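Local coordinates for Slr1438 protein (Synechocystis sp., PDB 3K25) that is of unknown function but probably binds carbohydrate and may act as an isomerase of the aldose 1-epimerase type, at residues A[59-64]-A[164-169]; A[179-184]-A[211-216]; A[203-208]-A[241-246]; A[218-223]-A[249-254]. One frame throughout, in Å; residues are numbered along the deposited sequence.

Contact 1. Residues A[59-64]-A[164-169]; sequences SVRGGI and HPYFFC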
loop_
_atom_site.group_PDB
_atom_site.type_symbol
_atom_site.label_atom_id
_atom_site.label_comp_id
_atom_site.label_asym_id
_atom_site.label_seq_id
_atom_site.Cartn_x
_atom_site.Cartn_y
_atom_site.Cartn_z
ATOM N N SER A 59 7.794 2.556 12.056
ATOM C CA SER A 59 6.989 2.173 10.909
ATOM C C SER A 59 6.896 3.379 10.001
ATOM O O SER A 59 6.845 4.514 10.469
ATOM C CB SER A 59 5.587 1.768 11.348
ATOM O OG SER A 59 4.882 2.889 11.855
ATOM N N VAL A 60 6.875 3.139 8.702
ATOM C CA VAL A 60 6.795 4.239 7.766
ATOM C C VAL A 60 5.396 4.829 7.785
ATOM O O VAL A 60 4.409 4.097 7.821
ATOM C CB VAL A 60 7.173 3.786 6.330
ATOM C CG1 VAL A 60 6.553 2.427 6.023
ATOM C CG2 VAL A 60 6.697 4.817 5.326
ATOM N N ARG A 61 5.338 6.161 7.789
ATOM C CA ARG A 61 4.088 6.922 7.784
ATOM C C ARG A 61 4.104 7.817 6.567
ATOM O O ARG A 61 4.646 8.922 6.603
ATOM C CB ARG A 61 3.971 7.804 9.023
ATOM C CG ARG A 61 3.582 7.074 10.278
ATOM C CD ARG A 61 2.073 7.001 10.457
ATOM N NE ARG A 61 1.741 6.201 11.633
ATOM C CZ ARG A 61 1.887 4.878 11.698
ATOM N NH1 ARG A 61 2.349 4.206 10.647
ATOM N NH2 ARG A 61 1.603 4.230 12.825
ATOM N N GLY A 62 3.506 7.335 5.490
ATOM C CA GLY A 62 3.466 8.107 4.269
ATOM C C GLY A 62 3.878 7.191 3.147
ATOM O O GLY A 62 4.175 6.029 3.390
ATOM N N GLY A 63 3.904 7.698 1.923
ATOM C CA GLY A 63 4.287 6.851 0.816
ATOM C C GLY A 63 3.259 5.765 0.547
ATOM O O GLY A 63 2.066 5.928 0.844
ATOM N N ILE A 64 3.721 4.645 -0.001
ATOM C CA ILE A 64 2.829 3.549 -0.328
ATOM C C ILE A 64 3.309 2.205 0.221
ATOM O O ILE A 64 3.889 1.385 -0.499
ATOM C CB ILE A 64 2.645 3.456 -1.848
ATOM C CG1 ILE A 64 2.308 4.841 -2.404
ATOM C CG2 ILE A 64 1.503 2.502 -2.173
ATOM C CD1 ILE A 64 2.248 4.897 -3.904
ATOM N N HIS A 164 -1.040 0.566 0.835
ATOM C CA HIS A 164 -1.457 1.538 1.829
ATOM C C HIS A 164 -1.053 2.975 1.465
ATOM O O HIS A 164 -0.404 3.666 2.257
ATOM C CB HIS A 164 -0.816 1.087 3.150
ATOM C CG HIS A 164 -1.286 1.825 4.359
ATOM N ND1 HIS A 164 -1.519 1.191 5.559
ATOM C CD2 HIS A 164 -1.486 3.145 4.585
ATOM C CE1 HIS A 164 -1.840 2.089 6.474
ATOM N NE2 HIS A 164 -1.827 3.283 5.909
ATOM N N PRO A 165 -1.455 3.455 0.281
ATOM C CA PRO A 165 -1.085 4.822 -0.111
ATOM C C PRO A 165 -1.564 5.937 0.819
ATOM O O PRO A 165 -2.717 5.955 1.259
ATOM C CB PRO A 165 -1.687 4.956 -1.510
ATOM C CG PRO A 165 -2.951 4.151 -1.389
ATOM C CD PRO A 165 -2.460 2.898 -0.645
ATOM N N TYR A 166 -0.656 6.867 1.103
ATOM C CA TYR A 166 -0.945 8.036 1.930
ATOM C C TYR A 166 -1.054 9.237 0.991
ATOM O O TYR A 166 -0.036 9.844 0.648
ATOM C CB TYR A 166 0.198 8.305 2.901
ATOM C CG TYR A 166 0.329 7.319 4.028
ATOM C CD1 TYR A 166 -0.088 7.652 5.312
ATOM C CD2 TYR A 166 0.921 6.076 3.825
ATOM C CE1 TYR A 166 0.089 6.785 6.368
ATOM C CE2 TYR A 166 1.107 5.192 4.875
ATOM C CZ TYR A 166 0.692 5.552 6.150
ATOM O OH TYR A 166 0.907 4.702 7.214
ATOM N N PHE A 167 -2.267 9.580 0.568
ATOM C CA PHE A 167 -2.443 10.716 -0.327
ATOM C C PHE A 167 -2.446 12.034 0.430
ATOM O O PHE A 167 -3.052 12.142 1.507
ATOM C CB PHE A 167 -3.726 10.552 -1.111
ATOM C CG PHE A 167 -3.739 9.324 -1.961
ATOM C CD1 PHE A 167 -2.849 9.198 -3.022
ATOM C CD2 PHE A 167 -4.635 8.286 -1.701
ATOM C CE1 PHE A 167 -2.847 8.069 -3.816
ATOM C CE2 PHE A 167 -4.644 7.148 -2.488
ATOM C CZ PHE A 167 -3.748 7.034 -3.555
ATOM N N PHE A 168 -1.747 13.029 -0.129
ATOM C CA PHE A 168 -1.647 14.345 0.504
ATOM C C PHE A 168 -3.034 14.931 0.613
ATOM O O PHE A 168 -3.813 14.872 -0.331
ATOM C CB PHE A 168 -0.750 15.283 -0.314
ATOM C CG PHE A 168 -0.467 16.609 0.368
ATOM C CD1 PHE A 168 0.157 16.649 1.615
ATOM C CD2 PHE A 168 -0.822 17.813 -0.241
ATOM C CE1 PHE A 168 0.425 17.870 2.249
ATOM C CE2 PHE A 168 -0.556 19.035 0.387
ATOM C CZ PHE A 168 0.068 19.060 1.634
ATOM N N CYS A 169 -3.338 15.504 1.767
ATOM C CA CYS A 169 -4.654 16.064 1.973
ATOM C C CYS A 169 -4.676 16.970 3.198
ATOM O O CYS A 169 -4.684 16.489 4.331
ATOM C CB CYS A 169 -5.644 14.922 2.155
ATOM S SG CYS A 169 -7.357 15.435 2.135
#
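A glycine-rich loop, 59-64, lies here across strand 157-168 of the beta-sandwich of the galactose mutarotase fold. The contact is buried. It turns mainly on Y166, whose ring lies along the backbone of G62. CG of Y166 is anti to the carbonyl carbon and beside the backbone N (chi1 -71°). CB sits by G62 CA and near G63 O. The next atom, Y166 CG, is 3.2 Å from G62 CA. CD1 and CE1 run on past G62 N. On the other branch, CD2 meets G63 O at the ring edge, and Y166 CE2 lies 3.3 Å from G62 N. G62 CA makes a CH-pi contact over the face, 3.5 Å from the centroid of the Y166 ring. At the tip, Y166 OH lies 3.6 Å from V60 O and 3.8 Å from R61 NH1. The R61 guanidinium meets this hydroxyl obliquely, its plane 18° from that of the ring.

The backbone ties the same two pieces together. Y166 N donates to G63 O at 2.9 Å, nearly along the C=O axis. G63 O also takes a CA-H contact from P165. An alanine at Y166 removes the ring that lies against G62, which would probably loosen the loop on the strand.

Glycine suits G62, since a side chain at its backbone angles would jam against the carbonyl O of R61. Y166 also meets Y250 edge-to-face. At the far end of the contact, I64 and P165 cross obliquely, with I64 CG2 4.1 Å from P165 CB.

Contact 2. Residues A[179-184]-A[211-216]; sequences IPANDY and TQISQP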
loop_
_atom_site.group_PDB
_atom_site.type_symbol
_atom_site.label_atom_id
_atom_site.label_comp_id
_atom_site.label_asym_id
_atom_site.label_seq_id
_atom_site.Cartn_x
_atom_site.Cartn_y
_atom_site.Cartn_z
ATOM N N ILE A 179 -16.720 6.204 -2.843
ATOM C CA ILE A 179 -16.415 4.829 -2.485
ATOM C C ILE A 179 -17.636 3.986 -2.865
ATOM O O ILE A 179 -18.751 4.288 -2.455
ATOM C CB ILE A 179 -16.153 4.739 -0.985
ATOM C CG1 ILE A 179 -15.076 5.767 -0.607
ATOM C CG2 ILE A 179 -15.756 3.320 -0.607
ATOM C CD1 ILE A 179 -14.896 5.977 0.894
ATOM N N PRO A 180 -17.435 2.920 -3.659
ATOM C CA PRO A 180 -18.498 2.015 -4.123
ATOM C C PRO A 180 -18.951 0.960 -3.124
ATOM O O PRO A 180 -18.766 -0.239 -3.332
ATOM C CB PRO A 180 -17.890 1.397 -5.370
ATOM C CG PRO A 180 -16.451 1.232 -4.948
ATOM C CD PRO A 180 -16.131 2.538 -4.234
ATOM N N ALA A 181 -19.558 1.422 -2.041
ATOM C CA ALA A 181 -20.066 0.548 -0.994
ATOM C C ALA A 181 -21.325 1.154 -0.392
ATOM O O ALA A 181 -21.707 2.272 -0.719
ATOM C CB ALA A 181 -19.019 0.369 0.089
ATOM N N ASN A 182 -21.964 0.414 0.503
ATOM C CA ASN A 182 -23.171 0.894 1.150
ATOM C C ASN A 182 -22.993 0.863 2.654
ATOM O O ASN A 182 -23.787 1.436 3.396
ATOM C CB ASN A 182 -24.367 0.029 0.741
ATOM C CG ASN A 182 -24.764 0.232 -0.715
ATOM O OD1 ASN A 182 -24.908 1.362 -1.179
ATOM N ND2 ASN A 182 -24.956 -0.866 -1.437
ATOM N N ASP A 183 -21.935 0.191 3.096
ATOM C CA ASP A 183 -21.635 0.060 4.516
ATOM C C ASP A 183 -20.137 -0.047 4.726
ATOM O O ASP A 183 -19.404 -0.413 3.815
ATOM C CB ASP A 183 -22.284 -1.203 5.079
ATOM C CG ASP A 183 -23.790 -1.168 5.009
ATOM O OD1 ASP A 183 -24.385 -0.282 5.662
ATOM O OD2 ASP A 183 -24.375 -2.025 4.308
ATOM N N TYR A 184 -19.682 0.277 5.930
ATOM C CA TYR A 184 -18.268 0.159 6.242
ATOM C C TYR A 184 -18.083 -0.416 7.641
ATOM O O TYR A 184 -19.046 -0.608 8.379
ATOM C CB TYR A 184 -17.545 1.508 6.112
ATOM C CG TYR A 184 -17.967 2.585 7.084
ATOM C CD1 TYR A 184 -18.907 3.549 6.726
ATOM C CD2 TYR A 184 -17.389 2.670 8.350
ATOM C CE1 TYR A 184 -19.255 4.578 7.606
ATOM C CE2 TYR A 184 -17.731 3.693 9.236
ATOM C CZ TYR A 184 -18.662 4.644 8.858
ATOM O OH TYR A 184 -18.991 5.659 9.727
ATOM N N THR A 211 -15.616 -3.701 3.051
ATOM C CA THR A 211 -15.326 -5.009 2.486
ATOM C C THR A 211 -16.344 -5.500 1.464
ATOM O O THR A 211 -16.276 -6.653 1.027
ATOM C CB THR A 211 -15.193 -6.071 3.594
ATOM O OG1 THR A 211 -16.449 -6.223 4.265
ATOM C CG2 THR A 211 -14.129 -5.651 4.606
ATOM N N GLN A 212 -17.276 -4.629 1.078
ATOM C CA GLN A 212 -18.316 -4.968 0.100
ATOM C C GLN A 212 -18.415 -3.837 -0.917
ATOM O O GLN A 212 -19.196 -2.899 -0.745
ATOM C CB GLN A 212 -19.660 -5.139 0.809
ATOM C CG GLN A 212 -20.745 -5.786 -0.031
ATOM C CD GLN A 212 -20.426 -7.226 -0.371
ATOM O OE1 GLN A 212 -20.070 -8.015 0.506
ATOM N NE2 GLN A 212 -20.558 -7.579 -1.645
ATOM N N ILE A 213 -17.625 -3.929 -1.981
ATOM C CA ILE A 213 -17.606 -2.882 -3.000
ATOM C C ILE A 213 -18.195 -3.308 -4.331
ATOM O O ILE A 213 -18.078 -4.469 -4.728
ATOM C CB ILE A 213 -16.163 -2.350 -3.225
ATOM C CG1 ILE A 213 -15.225 -3.494 -3.636
ATOM C CG2 ILE A 213 -15.668 -1.663 -1.954
ATOM C CD1 ILE A 213 -13.795 -3.070 -3.829
ATOM N N SER A 214 -18.811 -2.353 -5.022
ATOM C CA SER A 214 -19.458 -2.616 -6.304
ATOM C C SER A 214 -18.718 -2.092 -7.533
ATOM O O SER A 214 -19.244 -2.134 -8.650
ATOM C CB SER A 214 -20.867 -2.024 -6.283
ATOM O OG SER A 214 -20.834 -0.648 -5.946
ATOM N N GLN A 215 -17.503 -1.599 -7.329
ATOM C CA GLN A 215 -16.707 -1.052 -8.422
ATOM C C GLN A 215 -15.235 -1.365 -8.224
ATOM O O GLN A 215 -14.739 -1.356 -7.103
ATOM C CB GLN A 215 -16.867 0.469 -8.487
ATOM C CG GLN A 215 -18.192 0.979 -9.019
ATOM C CD GLN A 215 -18.147 1.234 -10.505
ATOM O OE1 GLN A 215 -18.135 0.301 -11.301
ATOM N NE2 GLN A 215 -18.101 2.504 -10.888
ATOM N N PRO A 216 -14.518 -1.647 -9.315
ATOM C CA PRO A 216 -13.090 -1.950 -9.215
ATOM C C PRO A 216 -12.308 -0.633 -9.149
ATOM O O PRO A 216 -11.178 -0.540 -9.635
ATOM C CB PRO A 216 -12.826 -2.720 -10.499
ATOM C CG PRO A 216 -13.706 -1.983 -11.485
ATOM C CD PRO A 216 -14.999 -1.818 -10.699
#
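Two connections that join the two sheets of the beta-sandwich run side by side here, at its surface. Residues 179-184 lead from strand 176-178 to strand 183-186, and residues 211-216 lead from strand 205-210 to strand 217-222. The touching parts run 147° apart, so they are roughly antiparallel.

The tight part is built round P180, the centre of an inverse gamma turn. That turn is closed by a weak bond from A181 N to I179 O. It presents P180 O to the other loop. S214 N donates to P180 O at 2.7 Å, in the carbonyl plane. S214 OG adds a weak bond to the same oxygen at 3.4 Å. I213 CA brings a CA-H contact to it as well, so one carbonyl gathers three neighbours. The proline ring crosses the Q215 side chain at about a right angle, with P180 CB 3.4 Å from Q215 CB. Its CG faces I213 CB. On the inner side, P180 and I213 both rest on L240 of strand 239-245.

The solvent side is looser. Q212 and Q215 turn their amide ends away from the partner loop. The Q215 chain bends at chi2, so that its CB and CG stay on the proline while the amide leaves. N182 is exposed and barely approaches the other loop. Beside it, A181 CB lies 3.4 Å from Q212 O.

Contact 3. Residues A[203-208]-A[241-246]; sequences SPELDL and VLWTVA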
loop_
_atom_site.group_PDB
_atom_site.type_symbol
_atom_site.label_atom_id
_atom_site.label_comp_id
_atom_site.label_asym_id
_atom_site.label_seq_id
_atom_site.Cartn_x
_atom_site.Cartn_y
_atom_site.Cartn_z
ATOM N N SER A 203 -12.977 14.362 11.294
ATOM C CA SER A 203 -13.106 13.656 12.569
ATOM C C SER A 203 -11.734 13.331 13.152
ATOM O O SER A 203 -10.748 13.257 12.424
ATOM C CB SER A 203 -13.894 12.358 12.377
ATOM O OG SER A 203 -13.712 11.492 13.488
ATOM N N PRO A 204 -11.655 13.125 14.478
ATOM C CA PRO A 204 -10.384 12.809 15.136
ATOM C C PRO A 204 -9.653 11.636 14.492
ATOM O O PRO A 204 -8.431 11.663 14.345
ATOM C CB PRO A 204 -10.811 12.510 16.567
ATOM C CG PRO A 204 -11.961 13.434 16.757
ATOM C CD PRO A 204 -12.734 13.239 15.474
ATOM N N GLU A 205 -10.404 10.608 14.113
ATOM C CA GLU A 205 -9.815 9.435 13.482
ATOM C C GLU A 205 -10.858 8.586 12.765
ATOM O O GLU A 205 -11.890 8.239 13.332
ATOM C CB GLU A 205 -9.080 8.590 14.523
ATOM C CG GLU A 205 -8.584 7.253 13.994
ATOM C CD GLU A 205 -7.708 6.515 14.993
ATOM O OE1 GLU A 205 -8.074 6.459 16.185
ATOM O OE2 GLU A 205 -6.657 5.980 14.591
ATOM N N LEU A 206 -10.573 8.268 11.509
ATOM C CA LEU A 206 -11.453 7.455 10.681
ATOM C C LEU A 206 -10.677 6.230 10.182
ATOM O O LEU A 206 -9.705 6.359 9.431
ATOM C CB LEU A 206 -11.956 8.284 9.493
ATOM C CG LEU A 206 -13.431 8.710 9.434
ATOM C CD1 LEU A 206 -13.815 9.450 10.695
ATOM C CD2 LEU A 206 -13.667 9.584 8.208
ATOM N N ASP A 207 -11.088 5.043 10.610
ATOM C CA ASP A 207 -10.417 3.816 10.194
ATOM C C ASP A 207 -11.485 2.883 9.653
ATOM O O ASP A 207 -11.862 1.914 10.307
ATOM C CB ASP A 207 -9.705 3.171 11.389
ATOM C CG ASP A 207 -8.742 2.067 10.977
ATOM O OD1 ASP A 207 -9.183 1.033 10.427
ATOM O OD2 ASP A 207 -7.528 2.233 11.201
ATOM N N LEU A 208 -11.961 3.181 8.448
ATOM C CA LEU A 208 -13.027 2.404 7.829
ATOM C C LEU A 208 -12.612 1.328 6.816
ATOM O O LEU A 208 -11.767 1.553 5.941
ATOM C CB LEU A 208 -14.027 3.359 7.165
ATOM C CG LEU A 208 -14.467 4.629 7.919
ATOM C CD1 LEU A 208 -14.498 4.388 9.430
ATOM C CD2 LEU A 208 -13.503 5.760 7.601
ATOM N N VAL A 241 -10.015 0.259 2.179
ATOM C CA VAL A 241 -9.789 0.802 3.512
ATOM C C VAL A 241 -9.521 2.310 3.474
ATOM O O VAL A 241 -8.863 2.813 2.558
ATOM C CB VAL A 241 -8.591 0.086 4.203
ATOM C CG1 VAL A 241 -8.215 0.811 5.495
ATOM C CG2 VAL A 241 -8.947 -1.372 4.498
ATOM N N LEU A 242 -10.041 3.030 4.466
ATOM C CA LEU A 242 -9.831 4.472 4.538
ATOM C C LEU A 242 -9.262 4.852 5.905
ATOM O O LEU A 242 -9.901 4.635 6.923
ATOM C CB LEU A 242 -11.139 5.201 4.269
ATOM C CG LEU A 242 -10.943 6.702 4.092
ATOM C CD1 LEU A 242 -11.893 7.224 3.024
ATOM C CD2 LEU A 242 -11.143 7.398 5.434
ATOM N N TRP A 243 -8.054 5.413 5.908
ATOM C CA TRP A 243 -7.330 5.802 7.126
ATOM C C TRP A 243 -7.058 7.305 7.125
ATOM O O TRP A 243 -6.676 7.879 6.105
ATOM C CB TRP A 243 -6.007 5.024 7.164
ATOM C CG TRP A 243 -4.983 5.339 8.268
ATOM C CD1 TRP A 243 -3.605 5.357 8.128
ATOM C CD2 TRP A 243 -5.233 5.520 9.663
ATOM N NE1 TRP A 243 -2.998 5.526 9.348
ATOM C CE2 TRP A 243 -3.970 5.629 10.308
ATOM C CE3 TRP A 243 -6.393 5.593 10.437
ATOM C CZ2 TRP A 243 -3.846 5.806 11.682
ATOM C CZ3 TRP A 243 -6.267 5.768 11.806
ATOM C CH2 TRP A 243 -5.000 5.872 12.414
ATOM N N THR A 244 -7.257 7.942 8.270
ATOM C CA THR A 244 -7.014 9.373 8.390
ATOM C C THR A 244 -7.138 9.808 9.842
ATOM O O THR A 244 -7.950 9.267 10.590
ATOM C CB THR A 244 -7.999 10.189 7.519
ATOM O OG1 THR A 244 -7.788 11.589 7.741
ATOM C CG2 THR A 244 -9.434 9.837 7.857
ATOM N N VAL A 245 -6.316 10.770 10.245
ATOM C CA VAL A 245 -6.353 11.261 11.619
ATOM C C VAL A 245 -6.237 12.778 11.698
ATOM O O VAL A 245 -5.607 13.422 10.848
ATOM C CB VAL A 245 -5.215 10.650 12.484
ATOM C CG1 VAL A 245 -5.243 9.133 12.395
ATOM C CG2 VAL A 245 -3.871 11.197 12.043
ATOM N N ALA A 246 -6.855 13.340 12.733
ATOM C CA ALA A 246 -6.826 14.776 12.958
ATOM C C ALA A 246 -5.370 15.242 13.028
ATOM O O ALA A 246 -4.552 14.634 13.724
ATOM C CB ALA A 246 -7.553 15.109 14.263
#
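Strands 205-210 and 239-245 form an antiparallel beta ladder in one sheet of the sandwich. Their segments 205-208 and 241-245 run 169° apart, with axes 4.8 Å from each other. L206 with T244 and L208 with L242 are the hydrogen-bonded pairs. E205 with V245 and D207 with W243 are non-hydrogen-bonded. L208 and L242 bond in both directions, and L242 N reaches L208 O at 2.7 Å. L206 N donates to T244 O at 3.0 Å. The return bond, T244 N to L206 O, is weak. Past the strand end, A246 N reaches P204 O almost straight, from above the carbonyl plane.

The two faces differ. On one, L208 and L242 lie side by side, with their CD2 atoms 3.6 Å apart. L206 CB meets T244 CG2 next to them, while T244 OG1 bonds to K172. On the other face, W243 has CG anti to its backbone N (chi1 174°). The edge of its six-membered ring is turned to the partner strand. L206 O lies at this edge, 3.5 Å from CE3 of W243. D207 OD2 is 3.6 Å from the same CE3, its carboxylate turned 57° from the ring. An alanine at W243 takes away this neighbour of D207 and the ring contacts with H164 and Y250, and would probably leave this face less well packed.

Strand 183-186 flanks the pair beside 205-210, and strand 250-256 flanks it beside 239-245.

Contact 4. Residues A[218-223]-A[249-254]; sequences AHFIDP and DYLCLE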
loop_
_atom_site.group_PDB
_atom_site.type_symbol
_atom_site.label_atom_id
_atom_site.label_comp_id
_atom_site.label_asym_id
_atom_site.label_seq_id
_atom_site.Cartn_x
_atom_site.Cartn_y
_atom_site.Cartn_z
ATOM N N ALA A 218 -12.289 3.687 -7.095
ATOM C CA ALA A 218 -12.716 4.643 -6.071
ATOM C C ALA A 218 -11.862 5.916 -6.226
ATOM O O ALA A 218 -10.775 5.879 -6.806
ATOM C CB ALA A 218 -12.527 4.038 -4.682
ATOM N N HIS A 219 -12.351 7.040 -5.714
ATOM C CA HIS A 219 -11.598 8.280 -5.831
ATOM C C HIS A 219 -12.111 9.331 -4.872
ATOM O O HIS A 219 -13.070 9.103 -4.139
ATOM C CB HIS A 219 -11.667 8.821 -7.270
ATOM C CG HIS A 219 -12.975 9.462 -7.627
ATOM N ND1 HIS A 219 -13.401 10.650 -7.070
ATOM C CD2 HIS A 219 -13.948 9.085 -8.491
ATOM C CE1 HIS A 219 -14.577 10.977 -7.575
ATOM N NE2 HIS A 219 -14.931 10.044 -8.441
ATOM N N PHE A 220 -11.442 10.477 -4.864
ATOM C CA PHE A 220 -11.845 11.592 -4.015
ATOM C C PHE A 220 -11.371 12.876 -4.675
ATOM O O PHE A 220 -10.340 12.900 -5.351
ATOM C CB PHE A 220 -11.279 11.454 -2.596
ATOM C CG PHE A 220 -9.816 11.755 -2.482
ATOM C CD1 PHE A 220 -9.371 13.070 -2.318
ATOM C CD2 PHE A 220 -8.876 10.724 -2.502
ATOM C CE1 PHE A 220 -8.007 13.357 -2.168
ATOM C CE2 PHE A 220 -7.508 10.999 -2.355
ATOM C CZ PHE A 220 -7.075 12.320 -2.186
ATOM N N ILE A 221 -12.144 13.937 -4.495
ATOM C CA ILE A 221 -11.814 15.211 -5.108
ATOM C C ILE A 221 -11.594 16.295 -4.064
ATOM O O ILE A 221 -12.449 16.532 -3.209
ATOM C CB ILE A 221 -12.934 15.635 -6.095
ATOM C CG1 ILE A 221 -13.240 14.465 -7.039
ATOM C CG2 ILE A 221 -12.500 16.865 -6.901
ATOM C CD1 ILE A 221 -14.362 14.724 -8.021
ATOM N N ASP A 222 -10.428 16.928 -4.129
ATOM C CA ASP A 222 -10.087 17.999 -3.207
ATOM C C ASP A 222 -10.085 19.319 -3.966
ATOM O O ASP A 222 -9.190 19.588 -4.769
ATOM C CB ASP A 222 -8.715 17.757 -2.576
ATOM C CG ASP A 222 -8.284 18.899 -1.674
ATOM O OD1 ASP A 222 -9.143 19.426 -0.932
ATOM O OD2 ASP A 222 -7.090 19.267 -1.699
ATOM N N PRO A 223 -11.112 20.152 -3.737
ATOM C CA PRO A 223 -11.215 21.447 -4.410
ATOM C C PRO A 223 -10.066 22.378 -4.048
ATOM O O PRO A 223 -9.479 23.012 -4.923
ATOM C CB PRO A 223 -12.566 21.976 -3.932
ATOM C CG PRO A 223 -13.358 20.730 -3.735
ATOM C CD PRO A 223 -12.359 19.847 -3.018
ATOM N N ASP A 249 -1.730 15.529 7.656
ATOM C CA ASP A 249 -2.353 15.813 6.369
ATOM C C ASP A 249 -2.298 14.733 5.285
ATOM O O ASP A 249 -1.639 14.898 4.252
ATOM C CB ASP A 249 -1.791 17.128 5.804
ATOM C CG ASP A 249 -2.125 18.331 6.678
ATOM O OD1 ASP A 249 -3.326 18.562 6.943
ATOM O OD2 ASP A 249 -1.191 19.048 7.097
ATOM N N TYR A 250 -3.018 13.639 5.513
ATOM C CA TYR A 250 -3.071 12.549 4.547
ATOM C C TYR A 250 -4.386 11.782 4.619
ATOM O O TYR A 250 -5.025 11.705 5.671
ATOM C CB TYR A 250 -1.908 11.569 4.764
ATOM C CG TYR A 250 -1.936 10.780 6.065
ATOM C CD1 TYR A 250 -1.094 11.117 7.126
ATOM C CD2 TYR A 250 -2.769 9.667 6.213
ATOM C CE1 TYR A 250 -1.074 10.360 8.299
ATOM C CE2 TYR A 250 -2.760 8.904 7.384
ATOM C CZ TYR A 250 -1.906 9.254 8.421
ATOM O OH TYR A 250 -1.854 8.480 9.558
ATOM N N LEU A 251 -4.784 11.216 3.491
ATOM C CA LEU A 251 -6.003 10.428 3.425
ATOM C C LEU A 251 -5.664 9.137 2.691
ATOM O O LEU A 251 -5.287 9.158 1.523
ATOM C CB LEU A 251 -7.100 11.185 2.673
ATOM C CG LEU A 251 -8.433 10.456 2.488
ATOM C CD1 LEU A 251 -9.029 10.121 3.837
ATOM C CD2 LEU A 251 -9.383 11.326 1.690
ATOM N N CYS A 252 -5.784 8.013 3.386
ATOM C CA CYS A 252 -5.485 6.720 2.787
ATOM C C CYS A 252 -6.737 6.075 2.179
ATOM O O CYS A 252 -7.745 5.890 2.849
ATOM C CB CYS A 252 -4.876 5.774 3.839
ATOM S SG CYS A 252 -3.334 6.340 4.666
ATOM N N LEU A 253 -6.668 5.763 0.895
ATOM C CA LEU A 253 -7.755 5.101 0.188
ATOM C C LEU A 253 -7.014 3.852 -0.269
ATOM O O LEU A 253 -6.398 3.842 -1.331
ATOM C CB LEU A 253 -8.200 5.942 -1.007
ATOM C CG LEU A 253 -9.541 5.545 -1.618
ATOM C CD1 LEU A 253 -10.582 5.511 -0.524
ATOM C CD2 LEU A 253 -9.945 6.535 -2.701
ATOM N N GLU A 254 -7.072 2.806 0.548
ATOM C CA GLU A 254 -6.315 1.590 0.291
ATOM C C GLU A 254 -6.997 0.319 -0.227
ATOM O O GLU A 254 -7.984 -0.163 0.339
ATOM C CB GLU A 254 -5.535 1.229 1.566
ATOM C CG GLU A 254 -5.461 2.348 2.591
ATOM C CD GLU A 254 -5.066 1.853 3.968
ATOM O OE1 GLU A 254 -5.095 2.655 4.936
ATOM O OE2 GLU A 254 -4.720 0.661 4.087
#
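L251 CD2 sits over the face of the F220 ring. It is 4.2 Å from the ring centroid and only 9° off the ring normal, a CH-pi contact. L253 CD2 approaches the same ring at its edge, 4.3 Å from F220 CD2. This methyl also touches A218 CB at 4.1 Å, and it lies 3.9 Å from H219 N. A single branch of L253 thus fills the angle between A218, the H219 backbone and the phenyl edge. The side chains meet through apolar groups.

Torsions set the groups in place. Both leucines hold CG anti to the backbone N, L251 at chi1 178°. F220 places CG between its backbone N and carbonyl carbon (chi1 75°).

These side chains fill the space between the two sheets of the beta-sandwich. Strand 217-222 belongs to one sheet and strand 250-256 to the other. The axes of 218-222 and 250-254 pass 8.6 Å apart, too far for backbone pairing. Side chains alternate along each strand. A218 and F220 point inward, as do L251 and L253, whereas H219 points away from the partner strand.

The next shell holds these strands. A218 and F220 are bonded through their backbones to V231 and I229 of strand 227-233. L253 also packs on V231, and F220 on F167. L251 is bonded through its backbone to F167. C252 points away from strand 217-222, to the other face of its own sheet, where it meets H164, Y166 and W243.

In the fold
Contacts 1 and 4 are buried, contact 3 is partly buried, and contact 2 lies at the surface. All four reach one sheet, in which strand 250-256 lies between 157-168 and 239-245. Probable backbone hydrogen bonds join these neighbours, such as F167 O to L251 N and V241 O to E254 N. Contact 3 is a ladder within that sheet, whereas contact 4 reaches across to the opposite sheet through apolar side chains. Contact 1 lays a loop on a strand with an aromatic ring. Contact 2 joins two connections through one carbonyl and a proline ring. It touches contact 3 through Y184 and L208, and contact 4 through P180 and A218.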